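Local coordinates for putative redox protein (Lactobacillus casei, PDB 2QL8) that is a putative redox protein of the OsmC/Ohr family that probably takes part in peroxide detoxification, at residues T63-A66 with V67-H71; K111-T114 with N115-E118; I86-R89 with A90-Q93. All coordinates share one frame; numbering follows the deposited sequence.

Interaction 1 of 3, residues T63-A66 with V67-H71; sequences TLEA and VEKEH. With BEZ (benzoic acid), chain C; EDO (1,2-ethanediol), chain E.
E68 N donates to L64 O at 2.8 Å, one of four i to i+4 backbone bonds that join T63-A66 to V67-H71. The others run from V67 N to T63 O, K69 N to E65 O and E70 N to A66 O. Beyond the backbone, opposite charges lie near each other on E65 and K69, whose side chains run side by side and point the same way. E65 CG stands anti to the backbone N (chi1 -176°) and the chain stays extended, which lays its carboxylate alongside the lysine. E65 OE2 comes within 3.6 Å of K69 CE but stays 4.0 Å from K69 NZ, beyond salt-bridge range. The other oxygen, OE1, accepts a weak bond from L22 N of the second subunit. With an alanine here instead of E65, K69 would probably lose its nearby negative charge and L22 N of the second subunit its weak acceptor. E68 folds back over the turn below it: OE1 reaches E65 CA at 3.2 Å, while its carboxylate is held by H75 through OE1 and by the backbone N of T76 through OE2. This is the C-terminal end of helix 48-70, where H71 N still bonds to V67 O as the chain leaves the helix. The H71 ring sets ND1 2.8 Å from O1 of a bound ethanediol, hydrogen-bonded with either atom as possible donor. E70 forms a salt bridge with R120. V67 CG2 packs 3.5 Å from T63 O. T63 and A66 line a benzoic acid site: A66 CB lies 3.7 Å from C2 of the ligand, and T63 OG1, which bonds to C59 O, sits beside ring atom C5.

Interaction 2 of 3, residues K111-T114 with N115-E118; sequences KAFT and NEIE
E116 packs alongside F113, one helical turn back, and its side chain can be followed outward atom by atom. CB rests 3.4 Å from F113 O and also near A112 O. CG, anti to the carbonyl carbon (chi1 -83°), stays over the same turn at 3.6 Å from A112 O, and from there the chain runs out extended beside the phenylalanine. At the tip, OE2 lies 3.8 Å from F113 CD1, approaching the ring obliquely, with the carboxylate and ring planes 85° apart. OE2 is also hydrogen-bonded to H71 NE2, whose ring meets that of F113, so the carboxylate is placed by a polar partner as well as by its aromatic neighbour. E116 was modelled in two conformers, and this contact belongs to one of them. Underneath runs the regular backbone ladder of helix 107-120: N115 N to K111 O, E116 N to A112 O, I117 N to F113 O at 2.9 Å, and E118 N to T114 O. The helix packs against helix 48-70 on one flank and against strands 91-102 and 133-137 on another, an arrangement consistent with the alpha/beta fold of OsmC-like proteins. I117 packs on L60 and T63 of helix 48-70 and also on V100, and its CG2 comes 3.3 Å from F113 O. CG1 sits between the backbone N and the carbonyl carbon (chi1 75°), which brings it 3.5 Å from T114 O. T114, on the strand-facing flank, hydrogen-bonds through OG1 to A110 O and to T137 OG1, and its side chain packs on V100 and I135. N115 folds back over the exposed flank, CG 3.4 Å from K111 O.

Interaction 3 of 3, residues I86-R89 with A90-Q93; sequences IGAR and AEYQ. With BEZ (benzoic acid), chain J; EDO (1,2-ethanediol), chain K.
The Y92 ring lies across the A88 peptide: A88 O sits 3.3 Å above one face, over the ring centre. At the ring edge, near its plane, are I86 O and the carboxyl carbon of a bound benzoic acid, the latter 3.6 Å from Y92 CD2. The tyrosine CG is anti to its carbonyl carbon (chi1 -68°), which carries the ring back over the turn until OH approaches R89 N. The other flat group, the R89 guanidinium, has A90 CB over one face, offset toward the rim, in one of two modelled conformers. R89 and R120 of the second subunit both pair with E70 of that subunit, R89 through NE, while R120 also bonds the benzoic acid. A90 N adds its own bond to the ligand, to O2 at 3.3 Å, and a weak one to O1. A88 to E91 form a type II beta turn, closed by E91 N bonding to A88 O at 2.8 Å. Further from the turn, I86 and Q93 make an antiparallel hydrogen-bonded pair: I86 N gives to Q93 O at 3.0 Å and Q93 N returns to I86 O at 2.9 Å. Above that pair the side chains pass at an angle, with I86 CG1 3.8 Å from Q93 CB. A water donates to R89 O at 2.6 Å. The turn connects strands 77-88 and 91-102 at the end of their hairpin, strand 91-102 running between 77-88 and 133-137 in the sheet. Its tip lies against the second subunit, where I86 and Q93 pack on R6, Y92 on L11, and Y92 O accepts from K125 NZ.

Overall arrangement
From the N terminus the chain first reaches interaction 1, on the last turns of helix 48-70, then interaction 3 at the turn between strands 77-88 and 91-102, and finally interaction 2 on helix 107-120. Each is local and the three follow in series, none nested or crossing; only interaction 3 closes a turn, that of the hairpin. The two helical contacts touch through H71 and E116, tying helix 48-70 to helix 107-120. Interaction 3 lies on the opposite side of the chain's centre from interaction 1, their centres about 37 Å apart, yet both touch the second subunit, so the dimer brings the hairpin tip of one chain to the helix end of the other.

Interaction 1 of 3, residues T63-A66 with V67-H71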
ATOM      1  N   THR A  63      -6.756  -7.638  10.991  1.00 13.89           N
ATOM      2  CA  THR A  63      -5.955  -8.103  12.123  1.00 13.08           C
ATOM      3  C   THR A  63      -6.743  -7.914  13.437  1.00 14.33           C
ATOM      4  O   THR A  63      -6.775  -8.800  14.288  1.00 15.66           O
ATOM      5  CB  THR A  63      -4.569  -7.396  12.215  1.00 14.12           C
ATOM      6  OG1 THR A  63      -3.926  -7.417  10.949  1.00 14.79           O
ATOM      7  CG2 THR A  63      -3.648  -8.015  13.291  1.00 14.88           C
ATOM      8  N   LEU A  64      -7.401  -6.767  13.535  1.00 15.40           N
ATOM      9  CA  LEU A  64      -8.201  -6.417  14.711  1.00 14.04           C
ATOM     10  C   LEU A  64      -9.358  -7.412  14.872  1.00 14.92           C
ATOM     11  O   LEU A  64      -9.628  -7.880  15.967  1.00 16.36           O
ATOM     12  CB  LEU A  64      -8.732  -4.989  14.585  1.00 14.77           C
ATOM     13  CG  LEU A  64      -9.547  -4.418  15.758  1.00 15.65           C
ATOM     14  CD1 LEU A  64      -8.807  -4.564  17.077  1.00 17.56           C
ATOM     15  CD2 LEU A  64      -9.917  -2.932  15.406  1.00 16.93           C
ATOM     16  N   GLU A  65      -9.999  -7.776  13.769  1.00 16.32           N
ATOM     17  CA  GLU A  65     -11.090  -8.755  13.797  1.00 18.37           C
ATOM     18  C   GLU A  65     -10.584 -10.102  14.326  1.00 16.33           C
ATOM     19  O   GLU A  65     -11.238 -10.763  15.152  1.00 18.45           O
ATOM     20  CB  GLU A  65     -11.747  -8.883  12.418  1.00 20.04           C
ATOM     21  CG  GLU A  65     -12.930  -9.812  12.435  1.00 21.61           C
ATOM     22  CD  GLU A  65     -13.776  -9.787  11.164  1.00 25.26           C
ATOM     23  OE1 GLU A  65     -13.358  -9.201  10.173  1.00 28.41           O
ATOM     24  OE2 GLU A  65     -14.889 -10.388  11.190  1.00 35.85           O
ATOM     25  N   ALA A  66      -9.391 -10.505  13.905  1.00 15.83           N
ATOM     26  CA  ALA A  66      -8.771 -11.758  14.390  1.00 17.86           C
ATOM     27  C   ALA A  66      -8.493 -11.700  15.898  1.00 16.02           C
ATOM     28  O   ALA A  66      -8.804 -12.639  16.640  1.00 16.55           O
ATOM     29  CB  ALA A  66      -7.465 -12.105  13.598  1.00 17.54           C
ATOM     30  N   VAL A  67      -7.964 -10.569  16.364  1.00 15.42           N
ATOM     31  CA  VAL A  67      -7.704 -10.340  17.788  1.00 15.56           C
ATOM     32  C   VAL A  67      -8.990 -10.372  18.615  1.00 15.07           C
ATOM     33  O   VAL A  67      -9.062 -11.050  19.642  1.00 16.82           O
ATOM     34  CB  VAL A  67      -6.858  -9.063  18.034  1.00 15.46           C
ATOM     35  CG1 VAL A  67      -6.828  -8.672  19.534  1.00 17.50           C
ATOM     36  CG2 VAL A  67      -5.443  -9.238  17.443  1.00 15.88           C
ATOM     37  N   GLU A  68     -10.004  -9.684  18.136  1.00 14.96           N
ATOM     38  CA  GLU A  68     -11.301  -9.675  18.788  1.00 17.01           C
ATOM     39  C   GLU A  68     -11.813 -11.100  18.955  1.00 16.79           C
ATOM     40  O   GLU A  68     -12.263 -11.497  20.036  1.00 18.33           O
ATOM     41  CB  GLU A  68     -12.311  -8.851  17.987  1.00 18.10           C
ATOM     42  CG  GLU A  68     -12.113  -7.355  18.072  1.00 18.94           C
ATOM     43  CD  GLU A  68     -12.931  -6.625  17.027  1.00 21.17           C
ATOM     44  OE1 GLU A  68     -12.976  -7.126  15.879  1.00 23.83           O
ATOM     45  OE2 GLU A  68     -13.527  -5.587  17.371  1.00 23.95           O
ATOM     46  N   LYS A  69     -11.721 -11.877  17.883  1.00 16.46           N
ATOM     47  CA  LYS A  69     -12.210 -13.272  17.903  1.00 16.62           C
ATOM     48  C   LYS A  69     -11.420 -14.150  18.878  1.00 16.16           C
ATOM     49  O   LYS A  69     -11.997 -14.965  19.584  1.00 17.13           O
ATOM     50  CB  LYS A  69     -12.266 -13.912  16.515  1.00 19.06           C
ATOM     51  CG  LYS A  69     -13.361 -13.350  15.645  1.00 25.14           C
ATOM     52  CD  LYS A  69     -13.332 -13.989  14.273  1.00 31.60           C
ATOM     53  CE  LYS A  69     -14.230 -13.230  13.288  1.00 35.94           C
ATOM     54  NZ  LYS A  69     -15.467 -13.953  12.923  1.00 44.53           N
ATOM     55  N   GLU A  70     -10.112 -13.963  18.950  1.00 15.38           N
ATOM     56  CA  GLU A  70      -9.279 -14.681  19.912  1.00 15.55           C
ATOM     57  C   GLU A  70      -9.690 -14.362  21.366  1.00 14.41           C
ATOM     58  O   GLU A  70      -9.496 -15.188  22.273  1.00 15.92           O
ATOM     59  CB  GLU A  70      -7.784 -14.330  19.713  1.00 16.03           C
ATOM     60  CG  GLU A  70      -7.213 -14.977  18.489  1.00 15.66           C
ATOM     61  CD  GLU A  70      -5.819 -14.525  18.086  1.00 17.18           C
ATOM     62  OE1 GLU A  70      -5.248 -13.721  18.808  1.00 18.80           O
ATOM     63  OE2 GLU A  70      -5.295 -15.036  17.057  1.00 17.07           O
ATOM     64  N   HIS A  71     -10.224 -13.160  21.583  1.00 15.34           N
ATOM     65  CA  HIS A  71     -10.754 -12.719  22.880  1.00 16.09           C
ATOM     66  C   HIS A  71     -12.249 -13.023  23.104  1.00 15.37           C
ATOM     67  O   HIS A  71     -12.828 -12.639  24.122  1.00 18.22           O
ATOM     68  CB  HIS A  71     -10.474 -11.232  23.036  1.00 16.60           C
ATOM     69  CG  HIS A  71      -9.040 -10.927  23.291  1.00 17.57           C
ATOM     70  ND1 HIS A  71      -8.511 -10.769  24.555  1.00 23.08           N
ATOM     71  CD2 HIS A  71      -8.016 -10.724  22.428  1.00 20.42           C
ATOM     72  CE1 HIS A  71      -7.215 -10.508  24.455  1.00 21.97           C
ATOM     73  NE2 HIS A  71      -6.891 -10.481  23.176  1.00 22.35           N
TER
HETATM   74  C   BEZ C 143      -3.008 -12.489  12.468  1.00 17.96           C
HETATM   75  O1  BEZ C 143      -3.356 -13.650  12.900  1.00 20.33           O
HETATM   76  O2  BEZ C 143      -2.075 -11.949  12.922  1.00 13.64           O
HETATM   77  C1  BEZ C 143      -3.674 -11.798  11.328  1.00 18.48           C
HETATM   78  C2  BEZ C 143      -4.941 -12.265  10.935  1.00 18.75           C
HETATM   79  C3  BEZ C 143      -5.581 -11.646   9.863  1.00 21.71           C
HETATM   80  C4  BEZ C 143      -4.952 -10.580   9.204  1.00 21.13           C
HETATM   81  C5  BEZ C 143      -3.685 -10.135   9.608  1.00 18.72           C
HETATM   82  C6  BEZ C 143      -3.034 -10.699  10.656  1.00 17.48           C
HETATM   83  C1  EDO E 145     -10.686  -8.249  26.426  1.00 26.60           C
HETATM   84  O1  EDO E 145     -10.285  -9.600  26.313  1.00 28.11           O
HETATM   85  C2  EDO E 145     -10.722  -7.888  27.877  1.00 28.99           C
HETATM   86  O2  EDO E 145     -11.748  -8.686  28.485  1.00 26.49           O

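Interaction 2 of 3, residues K111-T114 with N115-E118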
ATOM      1  N   LYS A 111      -6.649   0.084  23.620  1.00 19.47           N
ATOM      2  CA  LYS A 111      -5.206   0.350  23.510  0.70 20.35           C
ATOM      3  C   LYS A 111      -4.405  -0.940  23.416  1.00 19.72           C
ATOM      4  O   LYS A 111      -3.507  -1.062  22.589  1.00 19.68           O
ATOM      5  CB  LYS A 111      -4.654   1.201  24.653  0.70 22.55           C
ATOM      6  CG  LYS A 111      -5.188   2.611  24.681  0.70 25.01           C
ATOM      7  CD  LYS A 111      -4.409   3.488  25.637  0.70 30.13           C
ATOM      8  CE  LYS A 111      -4.753   3.247  27.078  0.70 32.27           C
ATOM      9  NZ  LYS A 111      -3.786   3.936  27.997  0.70 37.43           N
ATOM     10  N   ALA A 112      -4.734  -1.929  24.240  1.00 18.33           N
ATOM     11  CA  ALA A 112      -4.067  -3.213  24.226  1.00 19.10           C
ATOM     12  C   ALA A 112      -4.259  -3.872  22.863  1.00 18.44           C
ATOM     13  O   ALA A 112      -3.311  -4.439  22.305  1.00 20.08           O
ATOM     14  CB  ALA A 112      -4.596  -4.095  25.360  1.00 20.62           C
ATOM     15  N   PHE A 113      -5.482  -3.820  22.339  1.00 17.46           N
ATOM     16  CA  PHE A 113      -5.757  -4.441  21.021  1.00 16.83           C
ATOM     17  C   PHE A 113      -4.969  -3.703  19.945  1.00 18.08           C
ATOM     18  O   PHE A 113      -4.521  -4.323  18.979  1.00 16.94           O
ATOM     19  CB  PHE A 113      -7.251  -4.416  20.691  1.00 17.99           C
ATOM     20  CG  PHE A 113      -8.083  -5.397  21.463  1.00 16.90           C
ATOM     21  CD1 PHE A 113      -7.573  -6.207  22.466  1.00 19.91           C
ATOM     22  CD2 PHE A 113      -9.426  -5.499  21.143  1.00 21.08           C
ATOM     23  CE1 PHE A 113      -8.431  -7.096  23.129  1.00 21.03           C
ATOM     24  CE2 PHE A 113     -10.281  -6.398  21.819  1.00 23.39           C
ATOM     25  CZ  PHE A 113      -9.760  -7.200  22.779  1.00 23.09           C
ATOM     26  N   THR A 114      -4.843  -2.383  20.077  1.00 17.68           N
ATOM     27  CA  THR A 114      -4.080  -1.577  19.084  1.00 16.33           C
ATOM     28  C   THR A 114      -2.620  -2.000  19.081  1.00 16.67           C
ATOM     29  O   THR A 114      -2.028  -2.168  18.017  1.00 18.44           O
ATOM     30  CB  THR A 114      -4.255  -0.049  19.307  1.00 17.01           C
ATOM     31  OG1 THR A 114      -5.647   0.287  19.311  1.00 18.30           O
ATOM     32  CG2 THR A 114      -3.539   0.765  18.242  1.00 18.93           C
ATOM     33  N   ASN A 115      -2.036  -2.177  20.264  1.00 18.51           N
ATOM     34  CA  ASN A 115      -0.675  -2.663  20.376  1.00 19.73           C
ATOM     35  C   ASN A 115      -0.531  -4.044  19.720  1.00 19.31           C
ATOM     36  O   ASN A 115       0.495  -4.305  19.042  1.00 22.16           O
ATOM     37  CB  ASN A 115      -0.180  -2.702  21.831  1.00 20.22           C
ATOM     38  CG  ASN A 115      -0.086  -1.334  22.468  1.00 26.18           C
ATOM     39  OD1 ASN A 115       0.022  -0.312  21.790  1.00 29.59           O
ATOM     40  ND2 ASN A 115      -0.095  -1.305  23.811  1.00 31.49           N
ATOM     41  N   GLU A 116      -1.508  -4.929  19.958  1.00 19.55           N
ATOM     42  CA  GLU A 116      -1.497  -6.285  19.406  0.50 18.07           C
ATOM     43  C   GLU A 116      -1.469  -6.221  17.878  1.00 17.04           C
ATOM     44  O   GLU A 116      -0.690  -6.909  17.229  1.00 18.59           O
ATOM     45  CB  GLU A 116      -2.737  -7.116  19.822  0.50 18.79           C
ATOM     46  CG  GLU A 116      -2.668  -7.813  21.213  0.50 20.68           C
ATOM     47  CD  GLU A 116      -3.711  -8.910  21.349  0.50 16.11           C
ATOM     48  OE1 GLU A 116      -3.627  -9.964  20.649  0.50 22.64           O
ATOM     49  OE2 GLU A 116      -4.649  -8.682  22.132  0.50 18.59           O
ATOM     50  N   ILE A 117      -2.385  -5.410  17.303  1.00 16.14           N
ATOM     51  CA  ILE A 117      -2.521  -5.367  15.836  1.00 15.27           C
ATOM     52  C   ILE A 117      -1.311  -4.669  15.194  1.00 15.71           C
ATOM     53  O   ILE A 117      -0.871  -5.024  14.105  1.00 16.50           O
ATOM     54  CB  ILE A 117      -3.884  -4.849  15.319  1.00 16.11           C
ATOM     55  CG1 ILE A 117      -4.035  -3.320  15.453  1.00 15.19           C
ATOM     56  CG2 ILE A 117      -5.084  -5.630  15.953  1.00 16.67           C
ATOM     57  CD1 ILE A 117      -5.373  -2.780  14.917  1.00 16.04           C
ATOM     58  N   GLU A 118      -0.760  -3.678  15.878  1.00 15.92           N
ATOM     59  CA  GLU A 118       0.427  -2.984  15.369  1.00 16.99           C
ATOM     60  C   GLU A 118       1.569  -3.976  15.113  1.00 16.46           C
ATOM     61  O   GLU A 118       2.269  -3.871  14.082  1.00 18.21           O
ATOM     62  CB  GLU A 118       0.915  -1.927  16.374  1.00 17.33           C
ATOM     63  CG  GLU A 118       2.119  -1.136  15.907  1.00 20.69           C
ATOM     64  CD  GLU A 118       2.642  -0.155  16.964  1.00 24.05           C
ATOM     65  OE1 GLU A 118       2.145  -0.117  18.119  1.00 27.39           O
ATOM     66  OE2 GLU A 118       3.592   0.568  16.599  1.00 27.94           O
TER

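Interaction 3 of 3, residues I86-R89 with A90-Q93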
ATOM      1  N   ILE A  86       4.450  14.803   1.077  1.00 17.41           N
ATOM      2  CA  ILE A  86       5.320  15.894   1.483  1.00 19.63           C
ATOM      3  C   ILE A  86       6.586  15.966   0.618  1.00 18.29           C
ATOM      4  O   ILE A  86       6.983  15.005  -0.058  1.00 18.40           O
ATOM      5  CB  ILE A  86       5.735  15.782   2.982  1.00 19.11           C
ATOM      6  CG1 ILE A  86       6.679  14.601   3.253  1.00 17.93           C
ATOM      7  CG2 ILE A  86       4.468  15.696   3.877  1.00 18.26           C
ATOM      8  CD1 ILE A  86       7.257  14.549   4.654  1.00 20.19           C
ATOM      9  N   GLY A  87       7.227  17.148   0.616  1.00 19.33           N
ATOM     10  CA  GLY A  87       8.576  17.304   0.083  1.00 18.91           C
ATOM     11  C   GLY A  87       8.649  18.141  -1.190  1.00 20.11           C
ATOM     12  O   GLY A  87       7.843  19.040  -1.411  1.00 24.01           O
ATOM     13  N   ALA A  88       9.580  17.755  -2.061  1.00 22.25           N
ATOM     14  CA  ALA A  88       9.906  18.485  -3.315  1.00 23.42           C
ATOM     15  C   ALA A  88      10.493  17.484  -4.310  1.00 24.08           C
ATOM     16  O   ALA A  88      10.782  16.355  -3.934  1.00 22.61           O
ATOM     17  CB  ALA A  88      10.922  19.598  -3.015  1.00 23.91           C
ATOM     18  N   ARG A  89      10.702  17.908  -5.568  1.00 23.25           N
ATOM     19  CA  ARG A  89      11.243  17.033  -6.610  0.50 24.62           C
ATOM     20  C   ARG A  89      12.422  16.211  -6.105  1.00 22.92           C
ATOM     21  O   ARG A  89      13.368  16.763  -5.524  1.00 23.67           O
ATOM     22  CB  ARG A  89      11.690  17.870  -7.830  0.50 26.15           C
ATOM     23  CG  ARG A  89      12.042  17.033  -9.054  0.50 28.43           C
ATOM     24  CD  ARG A  89      13.121  17.678  -9.986  0.50 28.50           C
ATOM     25  NE  ARG A  89      14.017  16.605 -10.375  0.50 27.99           N
ATOM     26  CZ  ARG A  89      15.189  16.357  -9.802  0.50 28.62           C
ATOM     27  NH1 ARG A  89      15.753  17.198  -8.926  0.50 27.49           N
ATOM     28  NH2 ARG A  89      15.849  15.293 -10.184  0.50 26.95           N
ATOM     29  N   ALA A  90      12.363  14.887  -6.350  1.00 20.83           N
ATOM     30  CA  ALA A  90      13.386  13.937  -5.996  1.00 21.86           C
ATOM     31  C   ALA A  90      13.611  13.786  -4.518  1.00 19.87           C
ATOM     32  O   ALA A  90      14.525  13.092  -4.128  1.00 23.19           O
ATOM     33  CB  ALA A  90      14.713  14.231  -6.724  1.00 23.33           C
ATOM     34  N   GLU A  91      12.731  14.412  -3.726  1.00 19.97           N
ATOM     35  CA  GLU A  91      12.791  14.422  -2.271  0.70 21.89           C
ATOM     36  C   GLU A  91      11.384  14.300  -1.695  1.00 18.90           C
ATOM     37  O   GLU A  91      11.052  14.967  -0.709  1.00 22.17           O
ATOM     38  CB  GLU A  91      13.418  15.739  -1.779  0.70 21.07           C
ATOM     39  CG  GLU A  91      14.809  15.978  -2.237  0.70 28.32           C
ATOM     40  CD  GLU A  91      15.397  17.225  -1.558  0.70 31.68           C
ATOM     41  OE1 GLU A  91      14.819  18.338  -1.722  0.70 38.63           O
ATOM     42  OE2 GLU A  91      16.410  17.062  -0.847  0.70 45.09           O
ATOM     43  N   TYR A  92      10.525  13.495  -2.317  1.00 16.76           N
ATOM     44  CA  TYR A  92       9.151  13.332  -1.853  1.00 15.66           C
ATOM     45  C   TYR A  92       9.043  12.156  -0.886  1.00 14.49           C
ATOM     46  O   TYR A  92       9.805  11.173  -0.972  1.00 16.30           O
ATOM     47  CB  TYR A  92       8.171  13.066  -2.989  1.00 17.70           C
ATOM     48  CG  TYR A  92       7.952  14.223  -3.937  1.00 16.84           C
ATOM     49  CD1 TYR A  92       7.403  15.427  -3.492  1.00 16.95           C
ATOM     50  CD2 TYR A  92       8.316  14.120  -5.272  1.00 17.63           C
ATOM     51  CE1 TYR A  92       7.198  16.472  -4.369  1.00 19.00           C
ATOM     52  CE2 TYR A  92       8.114  15.160  -6.143  1.00 17.58           C
ATOM     53  CZ  TYR A  92       7.549  16.343  -5.702  1.00 19.63           C
ATOM     54  OH  TYR A  92       7.385  17.420  -6.583  1.00 23.72           O
ATOM     55  N   GLN A  93       8.119  12.298   0.057  1.00 14.08           N
ATOM     56  CA  GLN A  93       7.825  11.211   0.998  1.00 15.16           C
ATOM     57  C   GLN A  93       6.332  11.129   1.251  1.00 15.82           C
ATOM     58  O   GLN A  93       5.602  12.085   0.985  1.00 17.04           O
ATOM     59  CB  GLN A  93       8.525  11.420   2.324  1.00 16.59           C
ATOM     60  CG  GLN A  93      10.017  11.489   2.279  1.00 17.32           C
ATOM     61  CD  GLN A  93      10.602  11.638   3.645  1.00 18.71           C
ATOM     62  OE1 GLN A  93      10.591  10.690   4.430  1.00 20.63           O
ATOM     63  NE2 GLN A  93      11.101  12.829   3.964  1.00 22.54           N
TER
HETATM   64  C   BEZ J 143      10.037  12.621  -8.024  1.00 18.26           C
HETATM   65  O1  BEZ J 143      10.823  12.142  -7.388  1.00 16.60           O
HETATM   66  O2  BEZ J 143      10.312  13.754  -8.614  1.00 26.50           O
HETATM   67  C1  BEZ J 143       8.728  11.941  -8.125  1.00 23.49           C
HETATM   68  C2  BEZ J 143       8.401  10.820  -7.243  1.00 20.14           C
HETATM   69  C3  BEZ J 143       7.139  10.332  -7.363  1.00 21.71           C
HETATM   70  C4  BEZ J 143       6.232  10.808  -8.353  1.00 25.38           C
HETATM   71  C5  BEZ J 143       6.577  11.862  -9.242  1.00 25.65           C
HETATM   72  C6  BEZ J 143       7.841  12.440  -9.120  1.00 25.85           C
HETATM   73  C1  EDO K 144      12.876  14.630   6.708  1.00 44.58           C
HETATM   74  O1  EDO K 144      11.946  13.566   6.612  1.00 33.29           O
HETATM   75  C2  EDO K 144      14.145  13.980   7.162  1.00 47.52           C
HETATM   76  O2  EDO K 144      13.805  12.617   7.405  1.00 50.98           O
HETATM   77  O   HOH W   1      14.014  19.242  -4.856  1.00 35.34           O